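Probable uracil-DNA glycosylase (PDB 5X55) is a probable viral uracil-DNA glycosylase of the uracil-DNA glycosylase superfamily, built round a four-stranded parallel sheet. Local coordinates at residues S256-V261 against E273-D278. Sequence-based numbering, arbitrary orientation.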
ATOM      1  N   SER A 256       0.104  -4.502  -3.188  1.00 15.25           N
ATOM      2  CA  SER A 256      -0.740  -5.522  -3.805  1.00 16.89           C
ATOM      3  C   SER A 256      -0.414  -6.927  -3.289  1.00 16.69           C
ATOM      4  O   SER A 256      -1.290  -7.799  -3.265  1.00 19.58           O
ATOM      5  CB  SER A 256      -0.594  -5.462  -5.321  1.00 22.69           C
ATOM      6  OG  SER A 256       0.759  -5.664  -5.694  1.00 20.93           O
ATOM      7  N   ALA A 257       0.832  -7.169  -2.884  1.00 16.24           N
ATOM      8  CA  ALA A 257       1.209  -8.357  -2.127  1.00 17.83           C
ATOM      9  C   ALA A 257       1.334  -7.947  -0.665  1.00 18.40           C
ATOM     10  O   ALA A 257       2.250  -7.204  -0.296  1.00 17.61           O
ATOM     11  CB  ALA A 257       2.521  -8.954  -2.631  1.00 15.30           C
ATOM     12  N   PHE A 258       0.440  -8.450   0.174  1.00 18.14           N
ATOM     13  CA  PHE A 258       0.424  -7.961   1.545  1.00 18.47           C
ATOM     14  C   PHE A 258       1.559  -8.500   2.407  1.00 19.04           C
ATOM     15  O   PHE A 258       1.817  -7.919   3.470  1.00 17.43           O
ATOM     16  CB  PHE A 258      -0.931  -8.272   2.192  1.00 17.26           C
ATOM     17  CG  PHE A 258      -2.022  -7.311   1.788  1.00 16.51           C
ATOM     18  CD1 PHE A 258      -2.531  -7.317   0.498  1.00 15.57           C
ATOM     19  CD2 PHE A 258      -2.518  -6.392   2.688  1.00 14.80           C
ATOM     20  CE1 PHE A 258      -3.535  -6.426   0.129  1.00 14.30           C
ATOM     21  CE2 PHE A 258      -3.515  -5.501   2.323  1.00 15.54           C
ATOM     22  CZ  PHE A 258      -4.025  -5.519   1.050  1.00 14.88           C
ATOM     23  N   THR A 259       2.250  -9.562   1.991  1.00 14.24           N
ATOM     24  CA  THR A 259       3.307 -10.145   2.808  1.00 14.51           C
ATOM     25  C   THR A 259       4.527 -10.491   1.965  1.00 19.00           C
ATOM     26  O   THR A 259       4.454 -10.620   0.745  1.00 17.05           O
ATOM     27  CB  THR A 259       2.840 -11.421   3.524  1.00 16.45           C
ATOM     28  OG1 THR A 259       2.351 -12.356   2.553  1.00 19.85           O
ATOM     29  CG2 THR A 259       1.735 -11.107   4.518  1.00 16.67           C
ATOM     30  N   THR A 260       5.659 -10.643   2.646  1.00 18.13           N
ATOM     31  CA  THR A 260       6.800 -11.354   2.109  1.00 19.75           C
ATOM     32  C   THR A 260       7.495 -12.036   3.282  1.00 18.55           C
ATOM     33  O   THR A 260       6.941 -12.131   4.377  1.00 18.22           O
ATOM     34  CB  THR A 260       7.702 -10.411   1.297  1.00 20.30           C
ATOM     35  OG1 THR A 260       8.690 -11.180   0.596  1.00 19.06           O
ATOM     36  CG2 THR A 260       8.371  -9.339   2.178  1.00 14.79           C
ATOM     37  N   VAL A 261       8.691 -12.553   3.048  1.00 19.96           N
ATOM     38  CA  VAL A 261       9.512 -13.153   4.096  1.00 20.18           C
ATOM     39  C   VAL A 261      10.670 -12.209   4.357  1.00 22.84           C
ATOM     40  O   VAL A 261      11.227 -11.625   3.417  1.00 21.31           O
ATOM     41  CB  VAL A 261      10.018 -14.561   3.707  1.00 23.61           C
ATOM     42  CG1 VAL A 261      11.023 -15.087   4.729  1.00 20.67           C
ATOM     43  CG2 VAL A 261       8.854 -15.527   3.578  1.00 24.26           C
ATOM     44  N   GLU A 273      -3.187 -12.169  -4.977  1.00 20.56           N
ATOM     45  CA  GLU A 273      -3.702 -11.533  -6.192  1.00 21.93           C
ATOM     46  C   GLU A 273      -5.227 -11.475  -6.198  1.00 24.35           C
ATOM     47  O   GLU A 273      -5.813 -10.454  -6.584  1.00 23.11           O
ATOM     48  CB  GLU A 273      -3.187 -12.264  -7.447  1.00 25.93           C
ATOM     49  CG  GLU A 273      -1.682 -12.063  -7.751  1.00 30.77           C
ATOM     50  CD  GLU A 273      -1.206 -12.693  -9.080  1.00 39.74           C
ATOM     51  OE1 GLU A 273      -1.598 -13.836  -9.425  1.00 40.07           O
ATOM     52  OE2 GLU A 273      -0.425 -12.027  -9.791  1.00 47.11           O
ATOM     53  N   SER A 274      -5.892 -12.553  -5.772  1.00 19.74           N
ATOM     54  CA  SER A 274      -7.349 -12.526  -5.787  1.00 26.63           C
ATOM     55  C   SER A 274      -7.892 -11.612  -4.693  1.00 18.95           C
ATOM     56  O   SER A 274      -8.903 -10.930  -4.890  1.00 21.29           O
ATOM     57  CB  SER A 274      -7.916 -13.941  -5.633  1.00 25.10           C
ATOM     58  OG  SER A 274      -7.441 -14.776  -6.664  1.00 36.35           O
ATOM     59  N   PHE A 275      -7.247 -11.607  -3.531  1.00 21.28           N
ATOM     60  CA  PHE A 275      -7.666 -10.715  -2.458  1.00 21.89           C
ATOM     61  C   PHE A 275      -7.538  -9.264  -2.890  1.00 17.08           C
ATOM     62  O   PHE A 275      -8.478  -8.482  -2.745  1.00 18.85           O
ATOM     63  CB  PHE A 275      -6.838 -10.990  -1.199  1.00 24.22           C
ATOM     64  CG  PHE A 275      -7.235 -10.149  -0.014  1.00 22.65           C
ATOM     65  CD1 PHE A 275      -8.270 -10.550   0.816  1.00 23.34           C
ATOM     66  CD2 PHE A 275      -6.560  -8.969   0.274  1.00 19.96           C
ATOM     67  CE1 PHE A 275      -8.641  -9.785   1.929  1.00 29.07           C
ATOM     68  CE2 PHE A 275      -6.910  -8.198   1.379  1.00 24.72           C
ATOM     69  CZ  PHE A 275      -7.963  -8.600   2.209  1.00 23.89           C
ATOM     70  N   THR A 276      -6.388  -8.897  -3.460  1.00 17.05           N
ATOM     71  CA  THR A 276      -6.191  -7.520  -3.909  1.00 19.54           C
ATOM     72  C   THR A 276      -7.139  -7.166  -5.056  1.00 20.52           C
ATOM     73  O   THR A 276      -7.675  -6.050  -5.103  1.00 21.26           O
ATOM     74  CB  THR A 276      -4.728  -7.303  -4.306  1.00 20.86           C
ATOM     75  OG1 THR A 276      -3.884  -7.560  -3.176  1.00 20.77           O
ATOM     76  CG2 THR A 276      -4.499  -5.862  -4.770  1.00 17.67           C
ATOM     77  N   ALA A 277      -7.397  -8.109  -5.967  1.00 18.96           N
ATOM     78  CA  ALA A 277      -8.358  -7.831  -7.032  1.00 19.08           C
ATOM     79  C   ALA A 277      -9.739  -7.555  -6.460  1.00 19.71           C
ATOM     80  O   ALA A 277     -10.412  -6.605  -6.874  1.00 18.72           O
ATOM     81  CB  ALA A 277      -8.409  -8.993  -8.023  1.00 20.02           C
ATOM     82  N   ASP A 278     -10.171  -8.360  -5.480  1.00 19.89           N
ATOM     83  CA  ASP A 278     -11.459  -8.102  -4.843  1.00 19.87           C
ATOM     84  C   ASP A 278     -11.453  -6.798  -4.044  1.00 19.51           C
ATOM     85  O   ASP A 278     -12.494  -6.148  -3.919  1.00 22.59           O
ATOM     86  CB  ASP A 278     -11.845  -9.278  -3.944  1.00 26.31           C
ATOM     87  CG  ASP A 278     -12.423 -10.449  -4.723  1.00 27.49           C
ATOM     88  OD1 ASP A 278     -12.893 -10.244  -5.863  1.00 33.13           O
ATOM     89  OD2 ASP A 278     -12.405 -11.579  -4.191  1.00 33.71           O
TER
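Thr-276, in the first turn of helix 273-286, meets Ser-256 and Phe-258 on the loop that leaves strand 251-255. It has the most surface buried of the residues here, and its two branches do different work. OG1 lies 2.6 Å from Ser-256 O and donates a hydrogen bond to it; the C=O...donor angle is 130° and the donor sits a little out of the carbonyl plane, so it arrives well off the carbonyl direction. The chi1 of -60° sets OG1 anti to the carbonyl carbon of Thr-276, beside its backbone N, and leaves CG2 anti to that N, where it packs 4.0 Å from Ser-256 CB. Trp-272 O, four residues earlier in the chain, is a second carbonyl acceptor within bonding reach of OG1, and the two must share or compete for its single proton.

Two residues on from Ser-256, the Phe-258 ring lies beside the same hydroxyl. Its ring receives OG1 of Thr-276 at the edge, in plane, with CE1 3.5 Å from that oxygen, whereas one face is met by Phe-275. The two rings make a T-shaped pair: their planes stand at 87°, their centroids are 5.5 Å apart, and the edge of Phe-275 is turned to the face of Phe-258, CE2 of Phe-275 reaching within 4.0 Å of CZ of Phe-258. Trp-272 also meets the Phe-258 ring. The pair joins the loop to helix 273-286, whose Phe-275 in turn rests on Val-141 of helix 135-142.

Ser-256 engages the helix through its carbonyl and CB; its hydroxyl is hydrogen-bonded to His-298 instead. All four touching residues are buried. The chemistry therefore combines one short bond to a buried loop carbonyl with an edge-to-face aromatic pair beside it, a polar and an apolar link between the loop just after edge strand 251-255 and the first turn of helix 273-286.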